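Local coordinates for MB2760 (Mycobacterium tuberculosis, PDB 2BNG), which hydrolyses long or bulky lipophilic epoxides in vitro, such as 9,10-epoxystearic acid and cholesterol 5,6-oxide, as an epoxide hydrolase of the limonene-1,2-epoxide hydrolase family, at the interface of chains A and B. Numbering follows the deposited sequence. Chains: chain A/B, MB2760.

Contacts 1 and 2 are neighbouring patches of one two-fold symmetric interface, their C-alpha centres about 6 Å apart. They share A:Asp125, A:Tyr127 and B:Val126, where strand 116-123 gives way to helix 126-139. Contact 1 pairs this turn with its own copy, together with strand 100-113; contact 2 extends outward along the helix to the loop between strands 44-48 and 52-55 of the partner. The centre of contact 1 lies about 9 Å from A:Asp122, the proton acceptor of the active site, and pairing of the chains may also steady the segment that follows A:Asp122.

Contact 1: the interface of chains A and B. Residues chain A 105, 124-127; chain B 105, 124-127.
The turn leading from strand 116-123 into helix 126-139 meets its own copy across a two-fold axis, with A:Asp125 reaching B:Val126 and B:Asp125 reaching A:Val126, while strands 100-113 of both chains bring their tryptophans in alongside. Each carboxylate swings over to the partner with CG anti to the backbone N (chi1 170°). A:Asp125 OD1 accepts the amide N of B:Val126 at 2.9 Å, a nearly straight bond whose donor lies 37° out of the carboxylate plane. The twin bond runs the other way. The same oxygen also takes a weak bond from the A:Tyr127 N of its own chain, 3.3 Å away. The aspartates thus cap a helix start in each chain, the bond across being shorter and straighter than the one within. Between the two caps A:Asp125 OD1 comes within 3.1 Å of B:Asp125 OD1, the carboxylates crossing at a slant with their planes 63° apart. Two charged carboxylates would repel here; the paired helix starts may ease this, or a proton may be shared, which the structure does not show. On one flank the CG2 methyls of A:Val126 and B:Val126 meet tip to tip at 3.6 Å, and each also packs against the CB of the partner's Tyr127. On the other flank the six-membered end of A:Trp105 enters rim-first: B:Phe124 O lies in the plane of the indole, 3.4 Å from A:Trp105 CZ2. The tips of the two indoles, A:Trp105 CH2 and B:Trp105 CH2, stand 4.0 Å apart, and the N of A:Asp125 lies above one face, towards the rim, of its own chain's indole. The site clasps two subunits through reciprocal helix caps between apolar flanks and probably serves dimer formation, and may help to fix the segment that follows the catalytic A:Asp122.

Contact 2: the interface of chains A and B. Residues chain A 125, 127, 131; chain B 50-51, 126.
A:Tyr127, in the first turn of helix 126-139, meets B:Phe51 with its ring edge and passes B:Gly50 more loosely, both in the loop joining strands 44-48 and 52-55 in this member of the limonene-1,2-epoxide hydrolase family. With CG anti to the backbone N (chi1 170°), the tyrosine ring reaches out from the helix towards the partner. B:Phe51 approaches with the tip of its ring: CZ sits beyond the CD2 edge, displaced to the side of the plane away from A:Lys131, 3.8 Å from A:Tyr127 CD2. The two rings are tilted against each other by about 42°, so this is an oblique meeting of tip and rim and not a parallel stack. A:Lys131, one helical turn further on, runs along the rim of the other face, with CE 3.5 Å above the plane of the A:Tyr127 ring. A:Lys131 thus backs one face, while B:Phe51 meets the CD2 edge from the other side of the plane; together they may limit the swing of the ring. B:Gly50 comes by the ring through its backbone, its carbonyl O 4.2 Å from A:Tyr127 CE2. Its positive phi (81°) belongs to the tight loop that presents B:Phe51. The amine of A:Lys131 ends near the same loop, NZ 4.4 Å from B:Gly50 CA, a loose contact. Nearer the two-fold axis, B:Val126 borders the patch at the tyrosine CB.

Contact 1: the interface of chains A and B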
# COMPACT_ATOMS: atom_id res chain seq x y z
N TRP A 105 4.00 5.64 -4.50
CA TRP A 105 2.79 5.13 -5.13
C TRP A 105 1.57 5.29 -4.23
O TRP A 105 1.69 5.22 -3.00
CB TRP A 105 2.95 3.68 -5.61
CG TRP A 105 3.21 2.64 -4.57
CD1 TRP A 105 4.41 2.03 -4.32
CD2 TRP A 105 2.25 1.99 -3.71
NE1 TRP A 105 4.27 1.08 -3.33
CE2 TRP A 105 2.95 1.02 -2.95
CE3 TRP A 105 0.86 2.13 -3.51
CZ2 TRP A 105 2.31 0.19 -2.00
CZ3 TRP A 105 0.22 1.31 -2.54
CH2 TRP A 105 0.96 0.35 -1.81
N PHE A 124 -1.23 3.49 0.62
CA PHE A 124 0.17 3.58 0.30
C PHE A 124 0.96 2.76 1.31
O PHE A 124 0.40 2.26 2.29
CB PHE A 124 0.62 5.04 0.34
CG PHE A 124 0.17 5.76 1.57
CD1 PHE A 124 -0.99 6.53 1.56
CD2 PHE A 124 0.90 5.65 2.76
CE1 PHE A 124 -1.42 7.19 2.71
CE2 PHE A 124 0.49 6.31 3.91
CZ PHE A 124 -0.67 7.08 3.89
N ASP A 125 2.27 2.67 1.08
CA ASP A 125 3.16 1.79 1.85
C ASP A 125 4.20 2.64 2.58
O ASP A 125 4.87 3.45 1.94
CB ASP A 125 3.82 0.82 0.86
CG ASP A 125 4.93 0.02 1.47
OD1 ASP A 125 4.81 -0.36 2.65
OD2 ASP A 125 5.91 -0.26 0.73
N VAL A 126 4.34 2.44 3.89
CA VAL A 126 5.35 3.20 4.66
C VAL A 126 6.77 2.93 4.17
O VAL A 126 7.57 3.83 4.12
CB VAL A 126 5.27 2.97 6.22
CG1 VAL A 126 3.86 3.19 6.73
CG2 VAL A 126 5.74 1.60 6.59
N TYR A 127 7.08 1.70 3.81
CA TYR A 127 8.40 1.39 3.28
C TYR A 127 8.68 2.15 1.96
O TYR A 127 9.73 2.79 1.80
CB TYR A 127 8.52 -0.13 3.14
CG TYR A 127 9.72 -0.62 2.38
CD1 TYR A 127 11.01 -0.40 2.85
CD2 TYR A 127 9.56 -1.33 1.17
CE1 TYR A 127 12.12 -0.87 2.15
CE2 TYR A 127 10.65 -1.81 0.45
CZ TYR A 127 11.92 -1.57 0.94
OH TYR A 127 12.99 -2.05 0.22
N TRP B 105 -4.61 -5.63 3.89
CA TRP B 105 -5.23 -5.09 2.69
C TRP B 105 -4.32 -5.24 1.47
O TRP B 105 -3.09 -5.19 1.59
CB TRP B 105 -5.68 -3.64 2.86
CG TRP B 105 -4.63 -2.62 3.15
CD1 TRP B 105 -4.37 -2.03 4.36
CD2 TRP B 105 -3.75 -1.97 2.20
NE1 TRP B 105 -3.36 -1.09 4.24
CE2 TRP B 105 -2.98 -1.02 2.92
CE3 TRP B 105 -3.55 -2.08 0.81
CZ2 TRP B 105 -2.01 -0.19 2.30
CZ3 TRP B 105 -2.57 -1.27 0.19
CH2 TRP B 105 -1.82 -0.34 0.94
N PHE B 124 0.57 -3.48 -1.28
CA PHE B 124 0.24 -3.59 0.11
C PHE B 124 1.26 -2.80 0.92
O PHE B 124 2.25 -2.31 0.37
CB PHE B 124 0.26 -5.06 0.53
CG PHE B 124 1.48 -5.78 0.08
CD1 PHE B 124 1.46 -6.54 -1.09
CD2 PHE B 124 2.66 -5.71 0.82
CE1 PHE B 124 2.60 -7.21 -1.53
CE2 PHE B 124 3.80 -6.38 0.40
CZ PHE B 124 3.77 -7.13 -0.78
N ASP B 125 1.03 -2.73 2.23
CA ASP B 125 1.80 -1.87 3.13
C ASP B 125 2.52 -2.75 4.16
O ASP B 125 1.87 -3.56 4.82
CB ASP B 125 0.83 -0.89 3.81
CG ASP B 125 1.45 -0.12 4.94
OD1 ASP B 125 2.64 0.24 4.83
OD2 ASP B 125 0.71 0.15 5.92
N VAL B 126 3.84 -2.58 4.32
CA VAL B 126 4.59 -3.36 5.31
C VAL B 126 4.09 -3.11 6.73
O VAL B 126 4.02 -4.02 7.52
CB VAL B 126 6.15 -3.16 5.25
CG1 VAL B 126 6.66 -3.36 3.83
CG2 VAL B 126 6.54 -1.81 5.74
N TYR B 127 3.76 -1.88 7.06
CA TYR B 127 3.22 -1.58 8.39
C TYR B 127 1.89 -2.33 8.65
O TYR B 127 1.71 -2.98 9.69
CB TYR B 127 3.11 -0.06 8.53
CG TYR B 127 2.35 0.42 9.74
CD1 TYR B 127 2.81 0.17 11.03
CD2 TYR B 127 1.15 1.15 9.58
CE1 TYR B 127 2.11 0.63 12.15
CE2 TYR B 127 0.44 1.62 10.68
CZ TYR B 127 0.92 1.35 11.95
OH TYR B 127 0.20 1.83 13.03

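Contact 2: the interface of chains A and B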
# COMPACT_ATOMS: atom_id res chain seq x y z
N ASP A 125 2.27 2.67 1.08
CA ASP A 125 3.16 1.79 1.85
C ASP A 125 4.20 2.64 2.58
O ASP A 125 4.87 3.45 1.94
CB ASP A 125 3.82 0.82 0.86
CG ASP A 125 4.93 0.02 1.47
OD1 ASP A 125 4.81 -0.36 2.65
OD2 ASP A 125 5.91 -0.26 0.73
N TYR A 127 7.08 1.70 3.81
CA TYR A 127 8.40 1.39 3.28
C TYR A 127 8.68 2.15 1.96
O TYR A 127 9.73 2.79 1.80
CB TYR A 127 8.52 -0.13 3.14
CG TYR A 127 9.72 -0.62 2.38
CD1 TYR A 127 11.01 -0.40 2.85
CD2 TYR A 127 9.56 -1.33 1.17
CE1 TYR A 127 12.12 -0.87 2.15
CE2 TYR A 127 10.65 -1.81 0.45
CZ TYR A 127 11.92 -1.57 0.94
OH TYR A 127 12.99 -2.05 0.22
N LYS A 131 11.41 5.16 1.55
CA LYS A 131 12.39 5.20 0.46
C LYS A 131 12.27 6.50 -0.32
O LYS A 131 13.28 7.08 -0.74
CB LYS A 131 12.20 4.02 -0.50
CG LYS A 131 12.72 2.67 0.01
CD LYS A 131 12.64 1.58 -1.07
CE LYS A 131 11.17 1.20 -1.38
NZ LYS A 131 11.01 0.24 -2.50
N GLY B 50 7.54 -3.36 -4.72
CA GLY B 50 8.67 -3.20 -3.82
C GLY B 50 9.34 -4.50 -3.43
O GLY B 50 10.38 -4.48 -2.79
N PHE B 51 8.76 -5.65 -3.79
CA PHE B 51 9.22 -6.92 -3.19
C PHE B 51 9.60 -8.04 -4.13
O PHE B 51 10.59 -8.70 -3.89
CB PHE B 51 8.23 -7.43 -2.13
CG PHE B 51 8.18 -6.56 -0.92
CD1 PHE B 51 9.05 -6.79 0.16
CD2 PHE B 51 7.32 -5.47 -0.87
CE1 PHE B 51 9.03 -5.94 1.28
CE2 PHE B 51 7.30 -4.62 0.23
CZ PHE B 51 8.15 -4.86 1.31
N VAL B 126 3.84 -2.58 4.32
CA VAL B 126 4.59 -3.36 5.31
C VAL B 126 4.09 -3.11 6.73
O VAL B 126 4.02 -4.02 7.52
CB VAL B 126 6.15 -3.16 5.25
CG1 VAL B 126 6.66 -3.36 3.83
CG2 VAL B 126 6.54 -1.81 5.74